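Local coordinates for malonyl acyl carrier protein transacylase (Streptococcus pneumoniae, PDB 3IM8) that probably transfers the malonyl group from malonyl-CoA to holo acyl carrier protein, supplying malonyl-ACP for fatty acid synthesis, at residues A[121-126]-A[196-201]; A[202-207]-A[247-252]. One frame throughout, in Å; residues are numbered along the deposited sequence.

Contact 1. Residues A[121-126]-A[196-201]. With ACT (acetate ion), chain B.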
loop_
_atom_site.group_PDB
_atom_site.type_symbol
_atom_site.label_atom_id
_atom_site.label_comp_id
_atom_site.label_asym_id
_atom_site.label_seq_id
_atom_site.Cartn_x
_atom_site.Cartn_y
_atom_site.Cartn_z
ATOM N N GLU A 121 -9.331 6.926 -13.118
ATOM C CA GLU A 121 -9.596 7.788 -14.286
ATOM C C GLU A 121 -8.301 8.321 -14.899
ATOM O O GLU A 121 -8.169 8.389 -16.092
ATOM C CB GLU A 121 -10.564 8.939 -13.923
ATOM C CG GLU A 121 -9.954 10.105 -13.137
ATOM C CD GLU A 121 -10.980 11.085 -12.507
ATOM O OE1 GLU A 121 -10.984 12.275 -12.920
ATOM O OE2 GLU A 121 -11.735 10.674 -11.575
ATOM N N ALA A 122 -7.342 8.700 -14.067
ATOM C CA ALA A 122 -6.140 9.304 -14.569
ATOM C C ALA A 122 -5.227 8.235 -15.176
ATOM O O ALA A 122 -4.476 8.517 -16.103
ATOM C CB ALA A 122 -5.430 10.077 -13.468
ATOM N N ALA A 123 -5.293 7.002 -14.666
ATOM C CA ALA A 123 -4.424 5.952 -15.151
ATOM C C ALA A 123 -5.161 4.605 -15.160
ATOM O O ALA A 123 -5.073 3.866 -14.167
ATOM C CB ALA A 123 -3.137 5.883 -14.282
ATOM N N PRO A 124 -5.913 4.277 -16.257
ATOM C CA PRO A 124 -6.716 3.013 -16.144
ATOM C C PRO A 124 -5.835 1.737 -16.021
ATOM O O PRO A 124 -4.640 1.755 -16.408
ATOM C CB PRO A 124 -7.620 3.023 -17.417
ATOM C CG PRO A 124 -7.631 4.509 -17.887
ATOM C CD PRO A 124 -6.230 5.035 -17.500
ATOM N N ALA A 125 -6.429 0.651 -15.508
ATOM C CA ALA A 125 -5.692 -0.573 -15.112
ATOM C C ALA A 125 -4.904 -1.246 -16.232
ATOM O O ALA A 125 -3.866 -1.900 -15.975
ATOM C CB ALA A 125 -6.628 -1.595 -14.461
ATOM N N ASP A 126 -5.368 -1.068 -17.463
ATOM C CA ASP A 126 -4.673 -1.667 -18.593
ATOM C C ASP A 126 -3.737 -0.690 -19.318
ATOM O O ASP A 126 -3.035 -1.123 -20.221
ATOM C CB ASP A 126 -5.689 -2.283 -19.598
ATOM C CG ASP A 126 -5.029 -3.266 -20.618
ATOM O OD1 ASP A 126 -5.431 -3.197 -21.798
ATOM O OD2 ASP A 126 -4.126 -4.083 -20.266
ATOM N N GLY A 196 -2.756 0.727 -13.504
ATOM C CA GLY A 196 -2.142 1.797 -14.261
ATOM C C GLY A 196 -0.724 2.086 -13.759
ATOM O O GLY A 196 -0.315 1.578 -12.693
ATOM N N PRO A 197 0.049 2.916 -14.500
ATOM C CA PRO A 197 1.415 3.179 -14.029
ATOM C C PRO A 197 1.421 4.183 -12.832
ATOM O O PRO A 197 1.844 5.293 -12.995
ATOM C CB PRO A 197 2.112 3.742 -15.285
ATOM C CG PRO A 197 1.000 4.433 -16.090
ATOM C CD PRO A 197 -0.336 3.812 -15.622
ATOM N N PHE A 198 0.926 3.742 -11.666
ATOM C CA PHE A 198 0.830 4.515 -10.428
ATOM C C PHE A 198 2.251 4.830 -9.923
ATOM O O PHE A 198 3.210 4.071 -10.200
ATOM C CB PHE A 198 0.092 3.681 -9.364
ATOM C CG PHE A 198 -1.362 3.399 -9.670
ATOM C CD1 PHE A 198 -2.031 2.427 -8.956
ATOM C CD2 PHE A 198 -2.070 4.131 -10.616
ATOM C CE1 PHE A 198 -3.402 2.169 -9.165
ATOM C CE2 PHE A 198 -3.432 3.883 -10.852
ATOM C CZ PHE A 198 -4.103 2.889 -10.122
ATOM N N HIS A 199 2.397 5.924 -9.178
ATOM C CA HIS A 199 3.689 6.320 -8.539
ATOM C C HIS A 199 4.744 6.804 -9.571
ATOM O O HIS A 199 5.959 6.666 -9.369
ATOM C CB HIS A 199 4.222 5.258 -7.546
ATOM C CG HIS A 199 3.170 4.694 -6.636
ATOM N ND1 HIS A 199 2.655 5.395 -5.566
ATOM C CD2 HIS A 199 2.519 3.504 -6.656
ATOM C CE1 HIS A 199 1.725 4.667 -4.967
ATOM N NE2 HIS A 199 1.628 3.511 -5.605
ATOM N N THR A 200 4.222 7.448 -10.641
ATOM C CA THR A 200 4.982 8.177 -11.676
ATOM C C THR A 200 4.258 9.532 -11.952
ATOM O O THR A 200 3.091 9.719 -11.553
ATOM C CB THR A 200 5.085 7.343 -13.001
ATOM O OG1 THR A 200 3.846 7.386 -13.732
ATOM C CG2 THR A 200 5.494 5.864 -12.726
ATOM N N SER A 201 4.939 10.467 -12.628
ATOM C CA SER A 201 4.299 11.754 -13.031
ATOM C C SER A 201 3.010 11.630 -13.832
ATOM O O SER A 201 2.209 12.573 -13.880
ATOM C CB SER A 201 5.261 12.600 -13.839
ATOM O OG SER A 201 6.563 12.109 -13.599
HETATM C C ACT B . -1.839 1.693 -5.308
HETATM O O ACT B . -0.757 2.352 -5.557
HETATM O OXT ACT B . -2.849 2.204 -4.573
HETATM C CH3 ACT B . -1.767 0.320 -5.950
#
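Ala123 meets three successive residues of the loop 196-201 just where its own chain leaves helix 105-122. Its methyl CB lies 3.7 Å from CD of Pro197 and 4.0 Å from CE2 of Phe198, touching the proline ring on one hand and one rim carbon of the Phe198 phenyl ring on the other. The carbonyl of the same residue also faces the loop: Gly196 CA approaches Ala123 O at 3.6 Å, with an angle of 151° at the hydrogen, a CA-H...O contact, and Phe198 CE2 comes within 3.7 Å of Ala123 O. Backbone meets backbone further along, where Pro124 O lies 3.3 Å from Gly196 CA and Ala125 CA packs against Gly196 N. No classical hydrogen bond joins the two segments, and the 176 Å² buried here comes from van der Waals and CA-H...O contacts. Pro197 is the centre of an inverse gamma turn, closed by Phe198 N to Gly196 O at 2.7 Å, and its own carbonyl accepts a bond from Thr200 OG1. Across the ring from the CE2 contact, Phe198 CD1 is 3.6 Å from acetate O, and the acetate methyl lies in the ring plane at its edge. His199 NE2 donates to that same acetate oxygen at 2.7 Å, a bent bond of 138°. The acetate, probably from the crystallisation liquor, also bonds Ser90 OG and Arg115 NH1. Loop and helix end thus meet beside the predicted Ser-His active site of a FabD-type acyltransferase.

Contact 2. Residues A[202-207]-A[247-252]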
loop_
_atom_site.group_PDB
_atom_site.type_symbol
_atom_site.label_atom_id
_atom_site.label_comp_id
_atom_site.label_asym_id
_atom_site.label_seq_id
_atom_site.Cartn_x
_atom_site.Cartn_y
_atom_site.Cartn_z
ATOM N N LEU A 202 2.794 10.479 -14.461
ATOM C CA LEU A 202 1.523 10.270 -15.188
ATOM C C LEU A 202 0.363 10.515 -14.260
ATOM O O LEU A 202 -0.730 10.878 -14.698
ATOM C CB LEU A 202 1.445 8.887 -15.828
ATOM C CG LEU A 202 2.544 8.742 -16.887
ATOM C CD1 LEU A 202 2.916 7.294 -17.135
ATOM C CD2 LEU A 202 2.174 9.495 -18.190
ATOM N N LEU A 203 0.606 10.371 -12.956
ATOM C CA LEU A 203 -0.492 10.532 -11.996
ATOM C C LEU A 203 -0.648 11.941 -11.468
ATOM O O LEU A 203 -1.473 12.181 -10.579
ATOM C CB LEU A 203 -0.362 9.524 -10.834
ATOM C CG LEU A 203 -1.100 8.239 -11.276
ATOM C CD1 LEU A 203 -0.413 7.573 -12.493
ATOM C CD2 LEU A 203 -1.258 7.267 -10.131
ATOM N N GLU A 204 0.129 12.878 -12.006
ATOM C CA GLU A 204 0.062 14.295 -11.589
ATOM C C GLU A 204 -1.368 14.859 -11.629
ATOM O O GLU A 204 -1.803 15.459 -10.661
ATOM C CB GLU A 204 1.092 15.173 -12.354
ATOM C CG GLU A 204 1.644 16.391 -11.537
ATOM C CD GLU A 204 0.643 17.548 -11.482
ATOM O OE1 GLU A 204 0.746 18.452 -10.637
ATOM O OE2 GLU A 204 -0.280 17.560 -12.303
ATOM N N PRO A 205 -2.119 14.624 -12.725
ATOM C CA PRO A 205 -3.551 14.995 -12.696
ATOM C C PRO A 205 -4.342 14.389 -11.508
ATOM O O PRO A 205 -5.172 15.083 -10.863
ATOM C CB PRO A 205 -4.099 14.443 -14.034
ATOM C CG PRO A 205 -2.891 14.406 -14.974
ATOM C CD PRO A 205 -1.678 14.140 -14.060
ATOM N N ALA A 206 -4.107 13.111 -11.217
ATOM C CA ALA A 206 -4.745 12.500 -10.057
ATOM C C ALA A 206 -4.386 13.301 -8.777
ATOM O O ALA A 206 -5.286 13.689 -7.990
ATOM C CB ALA A 206 -4.370 10.994 -9.933
ATOM N N SER A 207 -3.087 13.568 -8.603
ATOM C CA SER A 207 -2.570 14.202 -7.384
ATOM C C SER A 207 -3.161 15.605 -7.103
ATOM O O SER A 207 -3.263 16.026 -5.937
ATOM C CB SER A 207 -1.055 14.250 -7.413
ATOM O OG SER A 207 -0.633 15.276 -8.249
ATOM N N GLN A 247 2.543 11.206 -2.873
ATOM C CA GLN A 247 2.622 9.748 -2.826
ATOM C C GLN A 247 2.110 9.050 -4.092
ATOM O O GLN A 247 2.733 8.071 -4.520
ATOM C CB GLN A 247 1.909 9.186 -1.589
ATOM C CG GLN A 247 2.065 7.700 -1.374
ATOM C CD GLN A 247 0.720 7.056 -0.958
ATOM O OE1 GLN A 247 -0.347 7.390 -1.509
ATOM N NE2 GLN A 247 0.772 6.145 0.013
ATOM N N VAL A 248 1.011 9.542 -4.674
ATOM C CA VAL A 248 0.360 8.908 -5.857
ATOM C C VAL A 248 1.204 9.055 -7.145
ATOM O O VAL A 248 1.106 8.260 -8.082
ATOM C CB VAL A 248 -1.182 9.308 -6.036
ATOM C CG1 VAL A 248 -2.030 8.875 -4.844
ATOM C CG2 VAL A 248 -1.375 10.803 -6.275
ATOM N N LYS A 249 2.106 10.036 -7.144
ATOM C CA LYS A 249 2.915 10.326 -8.324
ATOM C C LYS A 249 4.418 10.173 -8.081
ATOM O O LYS A 249 5.200 10.507 -8.954
ATOM C CB LYS A 249 2.572 11.746 -8.862
ATOM C CG LYS A 249 3.056 12.878 -7.914
ATOM C CD LYS A 249 2.808 14.284 -8.459
ATOM C CE LYS A 249 2.640 15.217 -7.285
ATOM N NZ LYS A 249 2.860 16.594 -7.719
ATOM N N GLU A 250 4.838 9.699 -6.900
ATOM C CA GLU A 250 6.282 9.463 -6.606
ATOM C C GLU A 250 6.573 8.010 -6.141
ATOM O O GLU A 250 5.638 7.296 -5.737
ATOM C CB GLU A 250 6.773 10.493 -5.579
ATOM C CG GLU A 250 6.805 11.882 -6.165
ATOM C CD GLU A 250 7.389 12.926 -5.249
ATOM O OE1 GLU A 250 8.283 12.623 -4.434
ATOM O OE2 GLU A 250 6.947 14.071 -5.375
ATOM N N PRO A 251 7.848 7.553 -6.206
ATOM C CA PRO A 251 8.164 6.150 -5.834
ATOM C C PRO A 251 7.745 5.803 -4.388
ATOM O O PRO A 251 7.882 6.607 -3.499
ATOM C CB PRO A 251 9.681 6.053 -6.016
ATOM C CG PRO A 251 10.050 7.199 -6.926
ATOM C CD PRO A 251 9.043 8.272 -6.719
ATOM N N VAL A 252 7.186 4.616 -4.193
ATOM C CA VAL A 252 7.054 3.993 -2.861
ATOM C C VAL A 252 8.351 3.275 -2.413
ATOM O O VAL A 252 8.850 2.348 -3.038
ATOM C CB VAL A 252 5.858 3.041 -2.828
ATOM C CG1 VAL A 252 5.768 2.306 -1.473
ATOM C CG2 VAL A 252 4.556 3.793 -3.107
#
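Val248 and Lys249 carry the loop side of this contact, packing against Leu203, Glu204 and Ser207 at the start of helix 204-215. Apolar contact comes first: the CB of Val248 points toward the helix, and CG2, set between the backbone N and carbonyl carbon, makes the touch, reaching Ser207 CB at 3.6 Å. Leu203 instead meets the backbone of Val248, its CD2 lying 3.3 Å from Val248 O and its CB nearly as close, so the carbonyl oxygen rests against the leucine side chain. Lys249 as a whole is the residue that loses most surface to the other segment, 78 Å². Its CG stands between the backbone N and carbonyl carbon (chi1 69°). Beyond CG the chain is extended and lies side by side with Glu204, both side chains pointing the same way, and CD touches Glu204 CG at 3.9 Å. Lys249 CE also passes 3.4 Å from Ser207 OG. Charge adds a looser term: Glu204 OE1 and Lys249 NZ are 4.1 Å apart, beyond a salt bridge, although the opposite charges may still attract. No hydrogen bond crosses between the two segments; the helix segment has its own. Ser207 OG donates to Glu204 O at 2.7 Å, in the carbonyl plane and on a lone pair, with a C=O...donor angle of 122°; Ser207 N bonds the O of Leu203, the N-cap residue. Met119 of helix 105-122 touches both Leu203 and Val248. The arrangement is loop-on-helix packing at a helix N-terminus, joining the loop after helix 240-247 to helix 204-215 near the predicted catalytic histidine of the acyltransferase domain.

How the contacts relate
Contacts 1 and 2 follow each other in the chain, and their centres lie 8 Å apart, with Ser201 running directly into Leu202. His199 is the main join. Its ND1 lies 2.9 Å from Gln247 O and its backbone N 2.9 Å from Val248 O, both probable hydrogen bonds, so the 247-252 loop of contact 2 probably restrains both the imidazole and the main chain of a residue from contact 1. Packing adds a second join, Pro197 O to Leu203 CD1 at 3.2 Å. Contact 2 thus probably acts as a second shell to the predicted Ser90 and His199 site, with Gln247 also bonded to Ser90 O through NE2.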